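Long-range contacts in molybdopterin molybdotransferase (Pyrococcus horikoshii, PDB 1UZ5), which probably inserts molybdate into adenylyl-molybdopterin, releasing AMP and forming Mo-molybdopterin, in a magnesium-dependent late step of molybdenum cofactor biosynthesis: residues K78-H84 with G96-S102; P89-L93 with M106-A111. Numbering follows the deposited sequence.

Interaction 1 (K78-H84 with G96-S102). With SO4 (sulfate ion), chain B.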
ATOM      1  N   LYS A  78     -31.033 -22.826  39.803  1.00 28.04           N
ATOM      2  CA  LYS A  78     -30.332 -22.232  40.931  1.00 30.95           C
ATOM      3  C   LYS A  78     -29.091 -21.481  40.433  1.00 26.26           C
ATOM      4  O   LYS A  78     -28.282 -22.040  39.691  1.00 25.01           O
ATOM      5  CB  LYS A  78     -29.922 -23.334  41.912  1.00 36.20           C
ATOM      6  CG  LYS A  78     -29.373 -22.831  43.238  1.00 49.40           C
ATOM      7  CD  LYS A  78     -29.029 -23.997  44.152  1.00 61.31           C
ATOM      8  CE  LYS A  78     -28.441 -23.519  45.472  1.00 74.10           C
ATOM      9  NZ  LYS A  78     -28.045 -24.654  46.358  1.00 74.96           N
ATOM     10  N   VAL A  79     -28.955 -20.217  40.830  1.00 29.44           N
ATOM     11  CA  VAL A  79     -27.805 -19.398  40.427  1.00 22.33           C
ATOM     12  C   VAL A  79     -26.663 -19.709  41.380  1.00 23.60           C
ATOM     13  O   VAL A  79     -26.692 -19.322  42.543  1.00 25.68           O
ATOM     14  CB  VAL A  79     -28.152 -17.902  40.486  1.00 24.16           C
ATOM     15  CG1 VAL A  79     -26.960 -17.051  40.025  1.00 24.54           C
ATOM     16  CG2 VAL A  79     -29.352 -17.637  39.601  1.00 22.10           C
ATOM     17  N   ILE A  80     -25.651 -20.411  40.884  1.00 21.67           N
ATOM     18  CA  ILE A  80     -24.541 -20.818  41.739  1.00 19.00           C
ATOM     19  C   ILE A  80     -23.263 -19.980  41.654  1.00 22.78           C
ATOM     20  O   ILE A  80     -22.305 -20.227  42.390  1.00 22.25           O
ATOM     21  CB  ILE A  80     -24.153 -22.269  41.451  1.00 19.78           C
ATOM     22  CG1 ILE A  80     -23.495 -22.360  40.075  1.00 21.40           C
ATOM     23  CG2 ILE A  80     -25.402 -23.159  41.482  1.00 27.04           C
ATOM     24  CD1 ILE A  80     -22.744 -23.642  39.862  1.00 24.41           C
ATOM     25  N   GLY A  81     -23.240 -19.000  40.762  1.00 22.65           N
ATOM     26  CA  GLY A  81     -22.045 -18.186  40.636  1.00 22.38           C
ATOM     27  C   GLY A  81     -22.206 -17.103  39.595  1.00 24.79           C
ATOM     28  O   GLY A  81     -23.319 -16.839  39.130  1.00 17.54           O
ATOM     29  N   SER A  82     -21.099 -16.466  39.226  1.00 19.36           N
ATOM     30  CA  SER A  82     -21.159 -15.400  38.229  1.00 18.67           C
ATOM     31  C   SER A  82     -19.850 -15.276  37.464  1.00 24.43           C
ATOM     32  O   SER A  82     -18.810 -15.750  37.913  1.00 20.47           O
ATOM     33  CB  SER A  82     -21.466 -14.061  38.909  1.00 22.36           C
ATOM     34  OG  SER A  82     -20.388 -13.681  39.755  1.00 22.46           O
ATOM     35  N   VAL A  83     -19.911 -14.637  36.300  1.00 19.06           N
ATOM     36  CA  VAL A  83     -18.717 -14.433  35.500  1.00 17.82           C
ATOM     37  C   VAL A  83     -18.736 -13.011  34.978  1.00 22.05           C
ATOM     38  O   VAL A  83     -19.711 -12.580  34.358  1.00 20.39           O
ATOM     39  CB  VAL A  83     -18.630 -15.391  34.286  1.00 19.15           C
ATOM     40  CG1 VAL A  83     -17.265 -15.212  33.595  1.00 16.83           C
ATOM     41  CG2 VAL A  83     -18.812 -16.845  34.735  1.00 15.29           C
ATOM     42  N   HIS A  84     -17.661 -12.277  35.247  1.00 20.95           N
ATOM     43  CA  HIS A  84     -17.562 -10.905  34.783  1.00 23.94           C
ATOM     44  C   HIS A  84     -16.379 -10.730  33.842  1.00 20.91           C
ATOM     45  O   HIS A  84     -15.528 -11.607  33.718  1.00 21.39           O
ATOM     46  CB  HIS A  84     -17.452  -9.942  35.968  1.00 21.52           C
ATOM     47  CG  HIS A  84     -18.738  -9.769  36.716  1.00 29.42           C
ATOM     48  ND1 HIS A  84     -19.205 -10.698  37.621  1.00 31.71           N
ATOM     49  CD2 HIS A  84     -19.679  -8.797  36.652  1.00 32.94           C
ATOM     50  CE1 HIS A  84     -20.379 -10.306  38.083  1.00 34.49           C
ATOM     51  NE2 HIS A  84     -20.691  -9.156  37.510  1.00 34.35           N
ATOM     52  N   GLY A  96     -29.726 -28.083  36.208  1.00 23.87           N
ATOM     53  CA  GLY A  96     -30.528 -27.246  37.082  1.00 27.83           C
ATOM     54  C   GLY A  96     -29.752 -26.092  37.695  1.00 32.34           C
ATOM     55  O   GLY A  96     -30.194 -25.504  38.681  1.00 29.74           O
ATOM     56  N   GLU A  97     -28.602 -25.755  37.114  1.00 29.48           N
ATOM     57  CA  GLU A  97     -27.778 -24.669  37.643  1.00 26.88           C
ATOM     58  C   GLU A  97     -27.482 -23.598  36.603  1.00 23.65           C
ATOM     59  O   GLU A  97     -27.347 -23.896  35.421  1.00 20.54           O
ATOM     60  CB  GLU A  97     -26.469 -25.236  38.207  1.00 26.68           C
ATOM     61  CG  GLU A  97     -26.665 -26.011  39.506  1.00 28.72           C
ATOM     62  CD  GLU A  97     -25.404 -26.706  39.975  1.00 36.11           C
ATOM     63  OE1 GLU A  97     -25.366 -27.154  41.143  1.00 36.86           O
ATOM     64  OE2 GLU A  97     -24.450 -26.814  39.179  1.00 36.00           O
ATOM     65  N   ALA A  98     -27.385 -22.351  37.060  1.00 17.60           N
ATOM     66  CA  ALA A  98     -27.121 -21.215  36.186  1.00 21.69           C
ATOM     67  C   ALA A  98     -26.106 -20.256  36.822  1.00 22.99           C
ATOM     68  O   ALA A  98     -25.763 -20.383  37.995  1.00 21.75           O
ATOM     69  CB  ALA A  98     -28.417 -20.470  35.906  1.00 18.80           C
ATOM     70  N   ALA A  99     -25.635 -19.294  36.037  1.00 20.12           N
ATOM     71  CA  ALA A  99     -24.685 -18.310  36.537  1.00 19.78           C
ATOM     72  C   ALA A  99     -24.982 -16.953  35.940  1.00 15.95           C
ATOM     73  O   ALA A  99     -25.315 -16.844  34.754  1.00 20.86           O
ATOM     74  CB  ALA A  99     -23.265 -18.719  36.178  1.00 19.54           C
ATOM     75  N   TYR A 100     -24.901 -15.915  36.759  1.00 15.51           N
ATOM     76  CA  TYR A 100     -25.102 -14.585  36.223  1.00 19.96           C
ATOM     77  C   TYR A 100     -23.863 -14.329  35.361  1.00 17.03           C
ATOM     78  O   TYR A 100     -22.762 -14.767  35.700  1.00 20.57           O
ATOM     79  CB  TYR A 100     -25.154 -13.524  37.321  1.00 23.13           C
ATOM     80  CG  TYR A 100     -25.227 -12.143  36.723  1.00 31.38           C
ATOM     81  CD1 TYR A 100     -26.391 -11.699  36.103  1.00 29.44           C
ATOM     82  CD2 TYR A 100     -24.097 -11.326  36.667  1.00 25.67           C
ATOM     83  CE1 TYR A 100     -26.434 -10.485  35.432  1.00 27.65           C
ATOM     84  CE2 TYR A 100     -24.128 -10.103  35.996  1.00 30.06           C
ATOM     85  CZ  TYR A 100     -25.297  -9.692  35.379  1.00 37.38           C
ATOM     86  OH  TYR A 100     -25.332  -8.503  34.688  1.00 37.12           O
ATOM     87  N   ILE A 101     -24.037 -13.634  34.249  1.00 20.14           N
ATOM     88  CA  ILE A 101     -22.902 -13.345  33.385  1.00 20.05           C
ATOM     89  C   ILE A 101     -23.136 -12.006  32.703  1.00 24.58           C
ATOM     90  O   ILE A 101     -24.261 -11.687  32.333  1.00 24.68           O
ATOM     91  CB  ILE A 101     -22.716 -14.457  32.319  1.00 20.83           C
ATOM     92  CG1 ILE A 101     -21.432 -14.217  31.524  1.00 22.28           C
ATOM     93  CG2 ILE A 101     -23.920 -14.495  31.372  1.00 23.84           C
ATOM     94  CD1 ILE A 101     -21.010 -15.416  30.695  1.00 17.36           C
ATOM     95  N   SER A 102     -22.081 -11.210  32.562  1.00 24.77           N
ATOM     96  CA  SER A 102     -22.224  -9.915  31.910  1.00 28.01           C
ATOM     97  C   SER A 102     -21.764  -9.998  30.462  1.00 23.70           C
ATOM     98  O   SER A 102     -21.012 -10.898  30.080  1.00 22.97           O
ATOM     99  CB  SER A 102     -21.437  -8.837  32.667  1.00 34.89           C
ATOM    100  OG  SER A 102     -20.076  -9.180  32.776  1.00 33.49           O
TER
HETATM  101  S   SO4 B1403     -18.333  -6.207  34.108  1.00 62.31           S
HETATM  102  O1  SO4 B1403     -19.943  -6.103  34.305  1.00 69.78           O
HETATM  103  O2  SO4 B1403     -18.029  -5.285  33.031  1.00 71.30           O
HETATM  104  O3  SO4 B1403     -17.725  -5.907  35.224  1.00 69.91           O
HETATM  105  O4  SO4 B1403     -18.143  -7.553  33.641  1.00 46.12           O
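Six backbone hydrogen bonds join 78-84 and 96-102 as neighbouring parallel strands of a mixed beta-sheet. Lys78 N donates to Gly96 O (3.0 Å). Ala98 N then donates to Lys78 O (2.8 Å), and Ile80 N to Ala98 O (2.9 Å). Past Ile80 the pairing resumes one residue out of step: Tyr100 N to Gly81 O (3.0 Å), Val83 N to Tyr100 O (2.9 Å) and Ser102 N to Val83 O (3.3 Å). Two residues, Ile80 and Gly81, lie between Val79 and Ser82, but only Ala99 lies between their partners Ala98 and Tyr100. This is a beta bulge. Ile80 marks it with a near-helical psi of -4°, and the strand is extended again at Gly81.

Strand 97-101 lies between 75-83 and antiparallel strand 58-61. Antiparallel strand 126-129 lies on the far side of 75-83. The sheet belongs to the small beta domain, consistent with domain II of MoeA proteins. The centre of this contact is about 48 Å from the centre of the chain.

Val79, Ala98, Ser82 and Tyr100 share one face of the sheet. There Val79 and Ala98 also touch Ile127. Val83 and Ile101 pack on the opposite face, with Val83 CB 4.1 Å from Ile101 CG1. Glu97 is on that face too. Glu97 OE2 is hydrogen-bonded to Gly94 N and lies 3.7 Å from Ile80 CD1.

The His84 and Tyr100 rings meet obliquely where the strands end. A sulfate, probably from the crystallisation liquor, accepts hydrogen bonds there from Ala85 N and Ser102. Ser102 OG donates to sulfate O4 at 2.7 Å.

Interaction 2 (P89-L93 with M106-A111)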
ATOM      1  N   PRO A  89     -13.685 -18.468  34.051  1.00 27.91           N
ATOM      2  CA  PRO A  89     -14.565 -19.216  34.960  1.00 23.87           C
ATOM      3  C   PRO A  89     -13.848 -20.407  35.587  1.00 13.52           C
ATOM      4  O   PRO A  89     -13.231 -21.202  34.883  1.00 20.05           O
ATOM      5  CB  PRO A  89     -15.707 -19.665  34.048  1.00 29.84           C
ATOM      6  CG  PRO A  89     -15.765 -18.588  33.015  1.00 26.41           C
ATOM      7  CD  PRO A  89     -14.301 -18.319  32.721  1.00 24.31           C
ATOM      8  N   LYS A  90     -13.909 -20.531  36.908  1.00 13.93           N
ATOM      9  CA  LYS A  90     -13.268 -21.671  37.548  1.00 15.98           C
ATOM     10  C   LYS A  90     -14.288 -22.693  38.062  1.00 22.23           C
ATOM     11  O   LYS A  90     -13.996 -23.474  38.968  1.00 17.95           O
ATOM     12  CB  LYS A  90     -12.376 -21.204  38.697  1.00 16.65           C
ATOM     13  CG  LYS A  90     -11.226 -20.306  38.227  1.00 21.33           C
ATOM     14  CD  LYS A  90     -10.390 -20.986  37.138  1.00 21.82           C
ATOM     15  CE  LYS A  90      -9.078 -20.225  36.928  1.00 38.74           C
ATOM     16  NZ  LYS A  90      -9.328 -18.745  36.904  1.00 35.34           N
ATOM     17  N   PHE A  91     -15.482 -22.683  37.483  1.00 20.71           N
ATOM     18  CA  PHE A  91     -16.515 -23.630  37.892  1.00 20.73           C
ATOM     19  C   PHE A  91     -17.366 -24.000  36.682  1.00 23.38           C
ATOM     20  O   PHE A  91     -17.305 -23.340  35.649  1.00 16.83           O
ATOM     21  CB  PHE A  91     -17.380 -23.023  39.004  1.00 13.82           C
ATOM     22  CG  PHE A  91     -18.208 -21.859  38.557  1.00 21.93           C
ATOM     23  CD1 PHE A  91     -19.522 -22.044  38.138  1.00 16.92           C
ATOM     24  CD2 PHE A  91     -17.668 -20.576  38.525  1.00 20.02           C
ATOM     25  CE1 PHE A  91     -20.285 -20.966  37.693  1.00 16.29           C
ATOM     26  CE2 PHE A  91     -18.423 -19.488  38.080  1.00 16.75           C
ATOM     27  CZ  PHE A  91     -19.733 -19.683  37.663  1.00 26.42           C
ATOM     28  N   LYS A  92     -18.149 -25.065  36.810  1.00 21.73           N
ATOM     29  CA  LYS A  92     -19.005 -25.517  35.721  1.00 16.46           C
ATOM     30  C   LYS A  92     -20.442 -25.652  36.218  1.00 23.50           C
ATOM     31  O   LYS A  92     -20.683 -25.747  37.418  1.00 20.32           O
ATOM     32  CB  LYS A  92     -18.505 -26.862  35.192  1.00 17.08           C
ATOM     33  CG  LYS A  92     -18.532 -27.972  36.226  1.00 29.02           C
ATOM     34  CD  LYS A  92     -17.932 -29.251  35.656  1.00 39.01           C
ATOM     35  CE  LYS A  92     -18.010 -30.398  36.649  1.00 37.74           C
ATOM     36  NZ  LYS A  92     -17.425 -31.646  36.085  1.00 55.48           N
ATOM     37  N   LEU A  93     -21.391 -25.660  35.291  1.00 15.15           N
ATOM     38  CA  LEU A  93     -22.798 -25.769  35.653  1.00 26.71           C
ATOM     39  C   LEU A  93     -23.284 -27.215  35.640  1.00 23.27           C
ATOM     40  O   LEU A  93     -23.011 -27.955  34.699  1.00 23.40           O
ATOM     41  CB  LEU A  93     -23.662 -24.964  34.679  1.00 20.90           C
ATOM     42  CG  LEU A  93     -23.390 -23.469  34.496  1.00 23.37           C
ATOM     43  CD1 LEU A  93     -24.324 -22.926  33.428  1.00 17.91           C
ATOM     44  CD2 LEU A  93     -23.585 -22.730  35.810  1.00 14.64           C
ATOM     45  N   MET A 106     -16.798 -14.689  29.600  1.00 15.23           N
ATOM     46  CA  MET A 106     -16.676 -16.080  29.174  1.00 16.19           C
ATOM     47  C   MET A 106     -17.685 -17.011  29.857  1.00 24.29           C
ATOM     48  O   MET A 106     -17.843 -16.975  31.072  1.00 18.82           O
ATOM     49  CB  MET A 106     -15.264 -16.575  29.467  1.00 17.51           C
ATOM     50  CG  MET A 106     -14.976 -17.985  29.001  1.00 16.38           C
ATOM     51  SD  MET A 106     -13.225 -18.374  29.181  1.00 25.11           S
ATOM     52  CE  MET A 106     -13.248 -20.202  29.139  1.00 25.60           C
ATOM     53  N   LEU A 107     -18.356 -17.856  29.083  1.00 19.88           N
ATOM     54  CA  LEU A 107     -19.322 -18.774  29.685  1.00 20.37           C
ATOM     55  C   LEU A 107     -18.638 -19.817  30.543  1.00 16.36           C
ATOM     56  O   LEU A 107     -17.578 -20.330  30.193  1.00 23.28           O
ATOM     57  CB  LEU A 107     -20.148 -19.496  28.613  1.00 15.07           C
ATOM     58  CG  LEU A 107     -21.378 -18.775  28.044  1.00 30.40           C
ATOM     59  CD1 LEU A 107     -20.991 -17.450  27.404  1.00 25.84           C
ATOM     60  CD2 LEU A 107     -22.045 -19.689  27.025  1.00 32.56           C
ATOM     61  N   PRO A 108     -19.248 -20.157  31.684  1.00 21.18           N
ATOM     62  CA  PRO A 108     -18.660 -21.168  32.568  1.00 14.31           C
ATOM     63  C   PRO A 108     -18.822 -22.547  31.918  1.00 17.50           C
ATOM     64  O   PRO A 108     -19.548 -22.691  30.927  1.00 18.07           O
ATOM     65  CB  PRO A 108     -19.470 -21.012  33.851  1.00 20.81           C
ATOM     66  CG  PRO A 108     -20.824 -20.607  33.346  1.00 22.40           C
ATOM     67  CD  PRO A 108     -20.514 -19.630  32.228  1.00 18.21           C
ATOM     68  N   GLY A 109     -18.142 -23.549  32.462  1.00 14.93           N
ATOM     69  CA  GLY A 109     -18.225 -24.891  31.905  1.00 26.12           C
ATOM     70  C   GLY A 109     -19.650 -25.404  31.745  1.00 20.63           C
ATOM     71  O   GLY A 109     -20.514 -25.125  32.577  1.00 20.93           O
ATOM     72  N   ASN A 110     -19.882 -26.148  30.666  1.00 21.76           N
ATOM     73  CA  ASN A 110     -21.186 -26.738  30.330  1.00 26.33           C
ATOM     74  C   ASN A 110     -22.265 -25.764  29.874  1.00 25.87           C
ATOM     75  O   ASN A 110     -23.308 -26.193  29.380  1.00 30.79           O
ATOM     76  CB  ASN A 110     -21.743 -27.575  31.496  1.00 22.22           C
ATOM     77  CG  ASN A 110     -20.845 -28.735  31.857  1.00 24.13           C
ATOM     78  OD1 ASN A 110     -20.183 -29.300  30.995  1.00 26.70           O
ATOM     79  ND2 ASN A 110     -20.824 -29.102  33.133  1.00 28.01           N
ATOM     80  N   ALA A 111     -22.048 -24.463  30.034  1.00 23.21           N
ATOM     81  CA  ALA A 111     -23.064 -23.511  29.589  1.00 21.06           C
ATOM     82  C   ALA A 111     -22.997 -23.385  28.072  1.00 26.98           C
ATOM     83  O   ALA A 111     -21.913 -23.431  27.495  1.00 21.15           O
ATOM     84  CB  ALA A 111     -22.844 -22.145  30.235  1.00 17.91           C
TER
HETATM   85  O   HOH W   1     -19.555 -32.134  33.876  1.00 43.88           O
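Neither segment is a regular strand, but one isolated beta bridge pairs Lys92 with Gly109, their CA atoms 3.9 Å apart. Leu93 N donates to Gly109 O (2.9 Å). Gly109 N donates weakly to Phe91 O (3.3 Å). A side chain would not fit at Gly109, since a CB there would clash with Lys92 CB. A type II beta turn runs from Pro108 to Ala111, closed by Ala111 N to Pro108 O (3.2 Å). Asn110 takes the positive-phi position of the turn (phi 71°).

The contact joins two loops over a mixed sheet of the MoeA N-terminal region. Pro108 is central to the packing. Its CB lies over one face of the Phe91 ring in a CH-pi contact, 4.3 Å from the ring centroid. Pro108 CB is 4.0 Å from Pro89 CB, and Pro108 CG is 4.0 Å from Leu93 CG. Pro108 also touches Val83 of strand 75-83 and Ala60 of strand 58-61, which sets it against the sheet. Pro89 CD packs on Met106 SD (3.7 Å), and Leu93 CD1 on Ala111 CB (3.6 Å).

Leu93 O has two donors, Arg62 NH1 and Asn110 ND2 (2.9 Å). A water accepts a bond from Lys92 NZ (3.1 Å) and a weak one from Asn110 ND2 (3.4 Å).

The chain runs through 78-84, 89-93, 96-102 and 106-111 in that order, so the two contacts cross. Interaction 1 closes the loop that leads from strand 75-83 to its parallel neighbour 97-101. Segment 89-93 belongs to that loop. Interaction 2 then closes a second loop, from 89-93 through strand 97-101 to 106-111, the connection toward strand 113-116. Their centres are about 9 Å apart. The loops of interaction 2 pack on the sheet face that carries Val83, Ala99 and Ile101. Val83 CG1 is 3.7 Å from Pro89 CG, and Ile101 CD1 is 3.5 Å from Met106 O. Together they tie the sheet to both connecting loops.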